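Carbonic anhydrase (Synechocystis sp., PDB 5SWC) catalyses the reversible hydration of carbon dioxide at a zinc site and supplies CO2 to RuBisCO inside the carboxysome. Local coordinates at residues I53-C58 / N66-S71; D75-R80 / V105-N110; I202-I205 / V210-Y213; I112-H117 / K179-Y184; G121-L126 / V168-N173. All blocks are in the same frame, centred on the assembly; numbering follows the deposited sequence. Where two conformers were deposited one is given.

How the contacts relate
Contacts 1 to 4 all reach the one mixed sheet of the subunit, and contact 5 packs two helices beside it. The zinc ties several of them together: contact 1 supplies Cys58, contact 4 supplies His117, and Cys120 directly precedes the helix 121-126 of contact 5. Strands 53-58 and 111-117 are neighbours, with centres of contacts 1 and 4 about 14 Å apart and Ile56 O lying 2.8 Å from Cys115 N. Contact 3 joins on through Tyr203 N, 2.8 Å from Gly116 O, and reaches contact 5 where Ile202 touches Val170 and Ala171. Contact 2 lies furthest from contact 5, with about 25 Å between centres, across the middle of the chain.

Contact 1. Residues I53-C58 / N66-S71; sequences ILFICC and NLITQS. With ZN (zinc ion), chain G.
The beta-alpha-beta unit of strand 53-58, helix 65-69 and strand 76-81 is where Phe55 meets Ile68 and Thr69, ring against the last turn of the helix. With CG anti to the backbone N (chi1 -159°), the ring leans away from its strand toward the helix. Its CE2 comes to 4.4 Å from Thr69 CG2, and CZ lies 4.5 Å from Ile68 CD1; both methyls approach the ring obliquely. Ile68 has two modelled conformers, so its share is less certain. The helix then closes in a Schellman motif: Gln70 has positive phi, and Ser71 N reaches back to Asn66 O at 3.0 Å. Leu67 O takes both Gln70 N and Gln70 NE2, the latter at 2.9 Å on a lone pair. Thr69 OG1 is hydrogen-bonded to Pro65 O. At the far end of the strand Cys58 SG binds the zinc at 2.3 Å, joined there by His117, Cys120 and a water. No hydrogen bond crosses between strand and helix, so a light apolar touch joins them, while Leu67 O and Asn66 O take their donors from Gln70 and Ser71 just beyond the helix and the strand commits its terminal sulfur to the metal.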
# COMPACT_ATOMS: atom_id res chain seq x y z
N ILE A 53 -6.14 26.26 17.51
CA ILE A 53 -4.99 25.40 17.78
C ILE A 53 -5.28 23.95 17.44
O ILE A 53 -6.34 23.42 17.79
CB ILE A 53 -4.54 25.51 19.25
CG1 ILE A 53 -4.22 26.98 19.56
CG2 ILE A 53 -3.37 24.54 19.54
CD1 ILE A 53 -3.81 27.25 20.91
N LEU A 54 -4.36 23.29 16.70
CA LEU A 54 -4.36 21.86 16.48
C LEU A 54 -3.40 21.23 17.48
O LEU A 54 -2.21 21.58 17.53
CB LEU A 54 -3.90 21.52 15.06
CG LEU A 54 -3.56 20.05 14.79
CD1 LEU A 54 -4.72 19.11 15.02
CD2 LEU A 54 -3.01 19.86 13.34
N PHE A 55 -3.95 20.42 18.37
CA PHE A 55 -3.18 19.84 19.48
C PHE A 55 -3.10 18.36 19.27
O PHE A 55 -4.11 17.67 19.24
CB PHE A 55 -3.88 20.18 20.83
CG PHE A 55 -3.00 20.11 22.03
CD1 PHE A 55 -2.77 18.91 22.67
CD2 PHE A 55 -2.45 21.25 22.54
CE1 PHE A 55 -1.94 18.86 23.78
CE2 PHE A 55 -1.62 21.20 23.66
CZ PHE A 55 -1.39 19.99 24.26
N ILE A 56 -1.89 17.84 19.08
CA ILE A 56 -1.63 16.44 18.82
C ILE A 56 -1.02 15.86 20.07
O ILE A 56 0.02 16.37 20.53
CB ILE A 56 -0.65 16.28 17.63
CG1 ILE A 56 -1.23 16.88 16.37
CG2 ILE A 56 -0.24 14.82 17.46
CD1 ILE A 56 -0.20 17.32 15.33
N CYS A 57 -1.64 14.85 20.66
CA CYS A 57 -1.09 14.31 21.89
C CYS A 57 -1.35 12.82 22.01
O CYS A 57 -1.97 12.21 21.14
CB CYS A 57 -1.64 15.09 23.07
SG CYS A 57 -3.35 14.84 23.50
N CYS A 58 -0.85 12.22 23.06
CA CYS A 58 -1.01 10.79 23.22
C CYS A 58 -2.37 10.40 23.72
O CYS A 58 -3.02 11.14 24.45
CB CYS A 58 0.09 10.27 24.17
SG CYS A 58 0.25 8.44 24.25
N ASN A 66 -7.20 19.75 27.30
CA ASN A 66 -7.98 20.87 27.76
C ASN A 66 -7.74 21.22 29.21
O ASN A 66 -7.75 22.39 29.60
CB ASN A 66 -9.46 20.64 27.47
CG ASN A 66 -9.76 20.73 25.97
OD1 ASN A 66 -9.82 21.82 25.41
ND2 ASN A 66 -9.99 19.59 25.33
N LEU A 67 -7.50 20.21 30.02
CA LEU A 67 -7.20 20.43 31.44
C LEU A 67 -5.85 21.10 31.59
O LEU A 67 -5.73 22.09 32.32
CB LEU A 67 -7.21 19.10 32.17
CG LEU A 67 -6.75 19.15 33.65
CD1 LEU A 67 -7.70 19.89 34.52
CD2 LEU A 67 -6.50 17.74 34.15
N ILE A 68 -4.82 20.58 30.93
CA ILE A 68 -3.48 21.10 31.18
C ILE A 68 -3.31 22.51 30.65
O ILE A 68 -2.47 23.24 31.14
CB ILE A 68 -2.36 20.16 30.67
CG1 ILE A 68 -2.35 20.08 29.17
CG2 ILE A 68 -2.53 18.77 31.27
CD1 ILE A 68 -1.22 19.18 28.66
N THR A 69 -4.13 22.92 29.68
CA THR A 69 -4.09 24.29 29.17
C THR A 69 -5.26 25.17 29.63
O THR A 69 -5.35 26.33 29.23
CB THR A 69 -4.09 24.32 27.64
OG1 THR A 69 -5.28 23.71 27.12
CG2 THR A 69 -2.84 23.62 27.11
N GLN A 70 -6.10 24.63 30.50
CA GLN A 70 -7.31 25.34 30.96
C GLN A 70 -8.07 26.01 29.80
O GLN A 70 -8.46 27.18 29.84
CB GLN A 70 -6.96 26.35 32.08
CG GLN A 70 -6.47 25.66 33.34
CD GLN A 70 -7.57 24.92 34.04
OE1 GLN A 70 -8.43 25.56 34.66
NE2 GLN A 70 -7.55 23.59 33.98
N SER A 71 -8.25 25.19 28.76
CA SER A 71 -8.93 25.63 27.56
C SER A 71 -10.42 25.50 27.70
O SER A 71 -10.91 24.68 28.47
CB SER A 71 -8.49 24.84 26.36
OG SER A 71 -7.20 25.21 25.94
ZN ZN G . 2.03 8.13 25.64
O HOH W 1 1.61 6.55 26.93

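Contact 2. Residues D75-R80 / V105-N110; sequences DLFVIR and VALEIN
Strand 76-81 and the turn that leaves helix 95-106 come together with Phe77 CA and Ile109 CA 8.8 Å apart, a spacing that side chains have to fill. The setting is the outermost strand of this subunit's sheet, facing the connection that leads from helix 95-106 into strand 111-117. Glu108, with phi at 54°, takes the chain out of the helix, and the residues before and after it, Leu107 and Ile109, both point at the strand. Phe77 answers with its CG anti to the backbone N (chi1 -177°), which carries the ring out to meet them. Ile109 CD1 settles 3.9 Å from Phe77 CB, at the root of the side chain, although Ile109 was modelled in two conformers. Ala103 and Leu54 add to the packing round Phe77. Along the strand's other edge, Val78 and Arg80 make backbone hydrogen bonds to a second subunit, so the strand carrying Phe77 also serves the interface. No polar bond crosses this contact; it is purely apolar. Leu107 and Phe77 cross at about a right angle, and the Leu107 CD1 methyl meets the ring obliquely, 3.6 Å from Phe77 CD1 and 3.8 Å from Phe77 CE1.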
# COMPACT_ATOMS: atom_id res chain seq x y z
N ASP A 75 -11.83 25.48 21.73
CA ASP A 75 -10.49 26.03 21.53
C ASP A 75 -9.52 25.09 20.81
O ASP A 75 -8.69 25.57 20.02
CB ASP A 75 -9.86 26.41 22.88
CG ASP A 75 -10.47 27.65 23.54
OD1 ASP A 75 -11.31 28.35 22.96
OD2 ASP A 75 -10.01 27.93 24.69
N LEU A 76 -9.54 23.80 21.15
CA LEU A 76 -8.51 22.85 20.70
C LEU A 76 -9.12 21.79 19.83
O LEU A 76 -10.01 21.04 20.28
CB LEU A 76 -7.85 22.15 21.89
CG LEU A 76 -7.21 23.04 22.97
CD1 LEU A 76 -6.48 22.14 23.97
CD2 LEU A 76 -6.25 24.05 22.37
N PHE A 77 -8.64 21.69 18.60
CA PHE A 77 -8.98 20.57 17.70
C PHE A 77 -7.90 19.53 17.98
O PHE A 77 -6.71 19.85 17.88
CB PHE A 77 -8.94 21.06 16.27
CG PHE A 77 -9.34 20.04 15.24
CD1 PHE A 77 -10.63 19.97 14.77
CD2 PHE A 77 -8.39 19.18 14.68
CE1 PHE A 77 -10.98 19.03 13.79
CE2 PHE A 77 -8.76 18.25 13.66
CZ PHE A 77 -10.02 18.21 13.24
N VAL A 78 -8.26 18.31 18.35
CA VAL A 78 -7.33 17.40 18.99
C VAL A 78 -7.19 16.08 18.21
O VAL A 78 -8.19 15.44 17.88
CB VAL A 78 -7.76 17.08 20.42
CG1 VAL A 78 -6.81 16.12 21.06
CG2 VAL A 78 -7.84 18.37 21.25
N ILE A 79 -5.96 15.67 17.95
CA ILE A 79 -5.61 14.36 17.44
C ILE A 79 -4.99 13.57 18.56
O ILE A 79 -4.06 14.08 19.19
CB ILE A 79 -4.62 14.48 16.27
CG1 ILE A 79 -5.28 15.16 15.06
CG2 ILE A 79 -4.00 13.15 15.93
CD1 ILE A 79 -4.32 15.51 13.94
N ARG A 80 -5.46 12.35 18.83
CA ARG A 80 -4.80 11.51 19.82
C ARG A 80 -4.59 10.12 19.33
O ARG A 80 -5.52 9.48 18.83
CB ARG A 80 -5.64 11.42 21.12
CG ARG A 80 -5.86 12.79 21.74
CD ARG A 80 -6.58 12.79 23.07
NE ARG A 80 -5.75 12.19 24.10
CZ ARG A 80 -6.09 12.11 25.39
NH1 ARG A 80 -7.22 12.64 25.85
NH2 ARG A 80 -5.28 11.45 26.21
N VAL A 105 -6.99 23.36 6.54
CA VAL A 105 -7.62 23.80 5.31
C VAL A 105 -9.08 24.20 5.51
O VAL A 105 -9.52 25.25 5.03
CB VAL A 105 -7.50 22.73 4.22
CG1 VAL A 105 -8.19 23.21 2.97
CG2 VAL A 105 -6.01 22.47 3.95
N ALA A 106 -9.85 23.38 6.20
CA ALA A 106 -11.26 23.67 6.45
C ALA A 106 -11.44 24.63 7.62
O ALA A 106 -12.34 25.51 7.57
CB ALA A 106 -12.02 22.41 6.70
N LEU A 107 -10.64 24.48 8.68
CA LEU A 107 -10.79 25.34 9.87
C LEU A 107 -9.74 26.45 10.01
O LEU A 107 -9.81 27.27 10.92
CB LEU A 107 -10.78 24.47 11.13
CG LEU A 107 -11.77 23.29 11.17
CD1 LEU A 107 -11.61 22.50 12.47
CD2 LEU A 107 -13.18 23.76 11.04
N GLU A 108 -8.79 26.55 9.10
CA GLU A 108 -7.83 27.66 9.11
C GLU A 108 -7.07 27.86 10.45
O GLU A 108 -6.75 28.99 10.86
CB GLU A 108 -8.53 28.96 8.67
CG GLU A 108 -9.12 28.91 7.24
CD GLU A 108 -9.90 30.17 6.87
OE1 GLU A 108 -9.31 31.11 6.28
OE2 GLU A 108 -11.11 30.22 7.17
N ILE A 109 -6.76 26.76 11.14
CA ILE A 109 -5.91 26.80 12.32
C ILE A 109 -4.52 27.30 11.93
O ILE A 109 -4.05 26.95 10.85
CB ILE A 109 -5.88 25.44 12.97
CG1 ILE A 109 -7.18 25.30 13.77
CG2 ILE A 109 -4.70 25.28 13.91
CD1 ILE A 109 -7.50 23.95 14.14
N ASN A 110 -3.86 28.07 12.81
CA ASN A 110 -2.54 28.61 12.50
C ASN A 110 -1.46 28.23 13.52
O ASN A 110 -0.34 28.75 13.44
CB ASN A 110 -2.58 30.12 12.26
CG ASN A 110 -3.10 30.90 13.45
OD1 ASN A 110 -3.15 30.42 14.58
ND2 ASN A 110 -3.53 32.13 13.17

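Contact 3. Residues I202-I205 / V210-Y213; sequences IYRI and VLAY
Val210, near the start of strand 209-214 of a beta hairpin, lies opposite Tyr203 in a non-hydrogen-bonded antiparallel pair with CA atoms 4.5 Å apart. Its CG2 approaches the Tyr203 ring obliquely, 4.3 Å from CD1, and its CA makes a CH...O contact with Ile202 O at 3.2 Å. These two side chains share the face of the sheet that a second subunit covers, with Phe42 of that subunit on Tyr203 and Leu27 of it on Val210. Leu211 follows as the hydrogen-bonded partner of Ile202. Ile202 N donates to Leu211 O at 2.7 Å, nearly straight at 167°, and Leu211 N returns a bond to Ile202 O at 2.9 Å. Their side chains turn to the other face, where Phe220 touches both and helix 162-181 packs on Ile202. Leu211 CD1 also lies 4.1 Å from Arg204 CD; the arginine chain bends at chi3 (74°) and ends in salt bridges to Glu209 and Glu207, next to the hairpin turn. Beyond, Ala212 pairs through its backbone with Val221, and Tyr213 sends its hydroxyl to Glu231. The axes of 202-204 and 210-213 approach to 4.8 Å, with 163° between their directions, close to antiparallel. Ile202 thus has both backbone polar groups spent on a single neighbour, and Arg204 lends its aliphatic stem to Leu211 while its charge is probably balanced by the two glutamates.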
# COMPACT_ATOMS: atom_id res chain seq x y z
N ILE A 202 6.64 18.90 25.81
CA ILE A 202 6.74 17.70 26.64
C ILE A 202 5.97 17.98 27.93
O ILE A 202 6.32 18.89 28.70
CB ILE A 202 8.17 17.35 27.03
CG1 ILE A 202 9.09 17.17 25.83
CG2 ILE A 202 8.20 16.11 27.93
CD1 ILE A 202 10.58 17.16 26.20
N TYR A 203 4.91 17.19 28.18
CA TYR A 203 4.14 17.30 29.43
C TYR A 203 4.73 16.33 30.45
O TYR A 203 4.73 15.12 30.27
CB TYR A 203 2.67 17.01 29.14
CG TYR A 203 1.80 16.80 30.36
CD1 TYR A 203 1.82 17.68 31.43
CD2 TYR A 203 0.91 15.75 30.41
CE1 TYR A 203 1.01 17.48 32.54
CE2 TYR A 203 0.10 15.53 31.51
CZ TYR A 203 0.16 16.41 32.57
OH TYR A 203 -0.65 16.23 33.66
N ARG A 204 5.26 16.89 31.53
CA ARG A 204 5.85 16.13 32.64
C ARG A 204 4.77 15.92 33.69
O ARG A 204 4.39 16.85 34.43
CB ARG A 204 7.07 16.86 33.20
CG ARG A 204 8.07 17.07 32.14
CD ARG A 204 9.33 17.70 32.64
NE ARG A 204 10.11 16.73 33.39
CZ ARG A 204 10.78 17.01 34.50
NH1 ARG A 204 10.75 18.25 34.98
NH2 ARG A 204 11.50 16.06 35.11
N ILE A 205 4.26 14.70 33.75
CA ILE A 205 3.06 14.39 34.53
C ILE A 205 3.27 14.62 36.03
O ILE A 205 2.51 15.34 36.67
CB ILE A 205 2.64 12.94 34.28
CG1 ILE A 205 2.21 12.71 32.82
CG2 ILE A 205 1.49 12.54 35.23
CD1 ILE A 205 2.06 11.28 32.48
N VAL A 210 5.26 21.86 31.60
CA VAL A 210 5.51 21.57 30.19
C VAL A 210 6.83 22.19 29.81
O VAL A 210 7.17 23.30 30.22
CB VAL A 210 4.39 22.14 29.34
CG1 VAL A 210 4.73 22.06 27.86
CG2 VAL A 210 3.10 21.38 29.60
N LEU A 211 7.57 21.48 28.99
CA LEU A 211 8.80 22.02 28.36
C LEU A 211 8.50 22.16 26.88
O LEU A 211 7.86 21.29 26.27
CB LEU A 211 9.98 21.05 28.54
CG LEU A 211 10.38 20.72 29.98
CD1 LEU A 211 11.61 19.80 29.92
CD2 LEU A 211 10.67 21.96 30.74
N ALA A 212 8.97 23.23 26.28
CA ALA A 212 8.73 23.55 24.88
C ALA A 212 10.03 23.63 24.11
O ALA A 212 11.02 24.19 24.59
CB ALA A 212 8.03 24.91 24.81
N TYR A 213 10.04 23.12 22.88
CA TYR A 213 11.25 23.19 22.07
C TYR A 213 11.40 24.55 21.41
O TYR A 213 10.53 25.01 20.69
CB TYR A 213 11.18 22.13 20.98
CG TYR A 213 12.48 21.92 20.26
CD1 TYR A 213 13.61 21.45 20.90
CD2 TYR A 213 12.58 22.15 18.89
CE1 TYR A 213 14.76 21.23 20.22
CE2 TYR A 213 13.74 21.94 18.21
CZ TYR A 213 14.83 21.47 18.86
OH TYR A 213 16.02 21.22 18.20

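Contact 4. Residues I112-H117 / K179-Y184; sequences IIVCGH and KNLQTY. With ZN (zinc ion), chain G.
Val114 and Leu181 reach toward each other tip to tip, methyl against methyl: Val114 CG2 stands 3.5 Å from Leu181 CD1, a tight fit. Val114 has CG1 anti to its backbone nitrogen (chi1 179°), which leaves CG2 as the branch that meets the helix. From the other side, Leu181 sends CG away from its own carbonyl carbon (chi1 -82°), and the same CD1 also lies 4.2 Å from Ile112 CG2. One leucine methyl therefore serves two residues of alternate positions on the strand, which face the helix together. Ile187 of helix 185-193 packs against Ile112 and Leu181 and widens this apolar core. Past Leu181 the chain turns: a type I beta turn runs to Tyr184, with Tyr184 N bonded to Leu181 O at 3.1 Å, and Tyr184 takes the N-cap position of helix 185-193. Asn180 O is gripped twice, by Thr183 N at 3.1 Å and by Thr183 OG1 at 2.7 Å, which probably helps to fix the chain where it leaves the helix. Gln182 OE1 bonds Lys179 NZ of a third subunit, and Lys179 NZ bonds Gln182 OE1 of that subunit in return, so the helix end also belongs to the assembly. At the strand's far end His117 points its ring at the metal, NE2 2.1 Å from the zinc, with the metal-bound water at the ring's edge. The pattern is that of an alpha/beta fold: helix packed on a parallel strand, metal ligand at the C-terminal tip of that strand, here the zinc site of a beta-class carbonic anhydrase.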
# COMPACT_ATOMS: atom_id res chain seq x y z
N ILE A 112 0.08 24.66 15.51
CA ILE A 112 0.10 23.22 15.70
C ILE A 112 1.04 22.91 16.86
O ILE A 112 2.18 23.39 16.87
CB ILE A 112 0.60 22.45 14.48
CG1 ILE A 112 -0.29 22.78 13.29
CG2 ILE A 112 0.62 20.95 14.76
CD1 ILE A 112 0.19 22.15 11.94
N ILE A 113 0.57 22.14 17.83
CA ILE A 113 1.38 21.70 18.96
C ILE A 113 1.46 20.18 18.94
O ILE A 113 0.41 19.52 19.00
CB ILE A 113 0.80 22.15 20.30
CG1 ILE A 113 0.68 23.67 20.34
CG2 ILE A 113 1.70 21.64 21.46
CD1 ILE A 113 -0.01 24.22 21.57
N VAL A 114 2.65 19.61 18.86
CA VAL A 114 2.89 18.19 19.07
C VAL A 114 3.29 18.06 20.53
O VAL A 114 4.34 18.57 20.93
CB VAL A 114 4.00 17.61 18.19
CG1 VAL A 114 4.20 16.15 18.50
CG2 VAL A 114 3.69 17.82 16.71
N CYS A 115 2.47 17.40 21.34
CA CYS A 115 2.68 17.25 22.75
C CYS A 115 2.93 15.78 23.09
O CYS A 115 2.05 14.92 22.94
CB CYS A 115 1.47 17.80 23.49
SG CYS A 115 1.62 17.71 25.29
N GLY A 116 4.12 15.48 23.55
CA GLY A 116 4.46 14.21 24.15
C GLY A 116 4.40 14.33 25.66
O GLY A 116 4.09 15.36 26.18
N HIS A 117 4.69 13.24 26.33
CA HIS A 117 4.60 13.24 27.79
C HIS A 117 5.50 12.20 28.43
O HIS A 117 5.86 11.19 27.82
CB HIS A 117 3.14 12.99 28.22
CG HIS A 117 2.70 11.59 27.94
ND1 HIS A 117 2.89 10.59 28.87
CD2 HIS A 117 2.29 10.98 26.80
CE1 HIS A 117 2.54 9.43 28.33
NE2 HIS A 117 2.18 9.62 27.06
N LYS A 179 9.53 17.11 12.09
CA LYS A 179 10.06 16.89 10.76
C LYS A 179 9.04 16.24 9.84
O LYS A 179 8.90 16.63 8.68
CB LYS A 179 11.34 16.05 10.81
CG LYS A 179 12.53 16.64 11.59
CD LYS A 179 12.97 17.95 11.00
CE LYS A 179 14.13 18.49 11.83
NZ LYS A 179 14.68 19.69 11.13
N ASN A 180 8.31 15.25 10.34
CA ASN A 180 7.28 14.61 9.56
C ASN A 180 6.20 15.58 9.11
O ASN A 180 5.75 15.56 7.95
CB ASN A 180 6.66 13.46 10.34
CG ASN A 180 7.64 12.31 10.59
OD1 ASN A 180 8.72 12.26 10.02
ND2 ASN A 180 7.24 11.35 11.44
N LEU A 181 5.74 16.44 10.03
CA LEU A 181 4.71 17.40 9.71
C LEU A 181 5.13 18.30 8.54
O LEU A 181 4.28 18.70 7.72
CB LEU A 181 4.42 18.24 10.93
CG LEU A 181 3.48 17.60 11.90
CD1 LEU A 181 3.56 18.33 13.22
CD2 LEU A 181 2.08 17.66 11.43
N GLN A 182 6.39 18.66 8.48
CA GLN A 182 6.88 19.59 7.47
C GLN A 182 6.89 19.01 6.07
O GLN A 182 7.19 19.71 5.11
CB GLN A 182 8.22 20.11 7.88
CG GLN A 182 8.05 21.07 9.07
CD GLN A 182 9.34 21.56 9.60
OE1 GLN A 182 9.96 22.43 9.03
NE2 GLN A 182 9.77 21.01 10.72
N THR A 183 6.59 17.72 5.92
CA THR A 183 6.45 17.13 4.58
C THR A 183 5.04 17.24 4.02
O THR A 183 4.83 16.89 2.84
CB THR A 183 6.91 15.65 4.53
OG1 THR A 183 6.09 14.80 5.35
CG2 THR A 183 8.38 15.55 4.87
N TYR A 184 4.04 17.67 4.80
CA TYR A 184 2.68 17.75 4.29
C TYR A 184 2.47 19.03 3.44
O TYR A 184 2.91 20.10 3.85
CB TYR A 184 1.67 17.75 5.42
CG TYR A 184 1.46 16.37 6.04
CD1 TYR A 184 2.39 15.86 6.90
CD2 TYR A 184 0.40 15.54 5.67
CE1 TYR A 184 2.23 14.59 7.44
CE2 TYR A 184 0.24 14.30 6.20
CZ TYR A 184 1.17 13.83 7.06
OH TYR A 184 0.93 12.56 7.58
ZN ZN G . 2.03 8.13 25.64
O HOH W 1 1.61 6.55 26.93

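Contact 5. Residues G121-L126 / V168-N173; sequences GAMKGL and VAVAEN. With FMT (formic acid), chain O.
Glu172 N bonds Val168 O at 2.8 Å and Asn173 N bonds Ala169 O at 2.9 Å, and these bonds shape the helical turn on which Ala169, Val170 and Asn173 confront Met123. The helical segments 121-126 and 168-173 have axes 9.4 Å apart at their closest and an angle of 105° between their directions, and Met123 makes the close side-chain contacts between them. Its CB faces Ala169 CB at 4.3 Å, where the small alanine lets the backbones come close. Bends at chi2 (-54°) and chi3 (97°) then fold the chain along the partner helix: CG passes Val170 CG2 at 3.9 Å, and SD touches Asn173 CB at 3.5 Å. Finally the CE methyl lies over the amide of Asn173, 3.6 Å from its CG and nearly as close to OD1 and ND2. That amide is held from outside, OD1 by Thr146 and ND2 by Gly83 O, which fixes the surface Met123 rests on. With an alanine in its place CG, SD and CE would be gone, which would probably open a gap over the Asn173 amide and beside Val170 CG2. At the start of helix 121-126, Ala122 N makes a weak hydrogen bond to a formic acid molecule, probably from the crystallisation liquor, which Gln49 of a second subunit also binds. Cys120 comes immediately before this helix, and the Met123 side chain is about 6 Å from the metal, so this is crossed-helix packing beside the zinc site of a beta-class carbonic anhydrase.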
# COMPACT_ATOMS: atom_id res chain seq x y z
N GLY A 121 4.05 5.05 27.05
CA GLY A 121 4.07 3.62 26.75
C GLY A 121 4.55 3.33 25.34
O GLY A 121 5.26 2.32 25.13
N ALA A 122 4.23 4.17 24.37
CA ALA A 122 4.70 3.99 23.01
C ALA A 122 6.21 4.08 22.93
O ALA A 122 6.87 3.36 22.18
CB ALA A 122 4.04 5.01 22.10
N MET A 123 6.78 4.95 23.76
CA MET A 123 8.21 5.13 23.76
C MET A 123 8.92 3.97 24.46
O MET A 123 9.97 3.54 24.04
CB MET A 123 8.55 6.49 24.38
CG MET A 123 8.09 7.65 23.52
SD MET A 123 8.65 7.63 21.80
CE MET A 123 7.28 6.94 20.95
N LYS A 124 8.35 3.45 25.54
CA LYS A 124 8.86 2.23 26.14
C LYS A 124 8.88 1.09 25.12
O LYS A 124 9.86 0.34 25.01
CB LYS A 124 8.03 1.87 27.37
CG LYS A 124 8.15 2.89 28.50
CD LYS A 124 7.29 2.43 29.69
CE LYS A 124 7.29 3.43 30.79
NZ LYS A 124 6.60 2.86 31.99
N GLY A 125 7.81 1.01 24.34
CA GLY A 125 7.71 0.01 23.29
C GLY A 125 8.78 0.18 22.22
O GLY A 125 9.40 -0.78 21.77
N LEU A 126 8.96 1.42 21.78
CA LEU A 126 9.96 1.73 20.77
C LEU A 126 11.36 1.25 21.13
O LEU A 126 12.11 0.81 20.29
CB LEU A 126 9.96 3.25 20.54
CG LEU A 126 10.82 3.70 19.38
CD1 LEU A 126 10.24 3.25 18.05
CD2 LEU A 126 10.97 5.23 19.43
N VAL A 168 14.73 10.72 26.98
CA VAL A 168 15.28 11.22 25.72
C VAL A 168 14.41 10.75 24.54
O VAL A 168 14.17 11.50 23.61
CB VAL A 168 16.74 10.75 25.55
CG1 VAL A 168 17.21 10.91 24.15
CG2 VAL A 168 17.62 11.52 26.50
N ALA A 169 13.90 9.53 24.58
CA ALA A 169 13.01 9.05 23.50
C ALA A 169 11.76 9.88 23.43
O ALA A 169 11.32 10.19 22.29
CB ALA A 169 12.64 7.59 23.71
N VAL A 170 11.15 10.23 24.57
CA VAL A 170 9.96 11.08 24.55
C VAL A 170 10.27 12.41 23.82
O VAL A 170 9.50 12.89 22.96
CB VAL A 170 9.44 11.31 25.96
CG1 VAL A 170 8.45 12.47 26.01
CG2 VAL A 170 8.82 10.04 26.51
N ALA A 171 11.41 13.03 24.17
CA ALA A 171 11.76 14.33 23.60
C ALA A 171 12.08 14.22 22.11
O ALA A 171 11.58 14.99 21.28
CB ALA A 171 12.94 14.91 24.36
N GLU A 172 12.93 13.26 21.75
CA GLU A 172 13.33 13.07 20.36
C GLU A 172 12.13 12.66 19.49
O GLU A 172 12.05 13.03 18.31
CB GLU A 172 14.49 12.08 20.28
CG GLU A 172 15.81 12.63 20.82
CD GLU A 172 16.39 13.78 20.00
OE1 GLU A 172 15.96 14.06 18.85
OE2 GLU A 172 17.36 14.39 20.55
N ASN A 173 11.16 11.96 20.06
CA ASN A 173 9.98 11.58 19.30
C ASN A 173 9.21 12.82 18.86
O ASN A 173 8.72 12.84 17.72
CB ASN A 173 9.10 10.63 20.15
CG ASN A 173 7.88 10.18 19.44
OD1 ASN A 173 7.95 9.47 18.42
ND2 ASN A 173 6.71 10.51 20.01
C FMT O . 0.10 4.55 24.93
O1 FMT O . -0.31 5.09 25.98
O2 FMT O . 1.19 4.81 24.46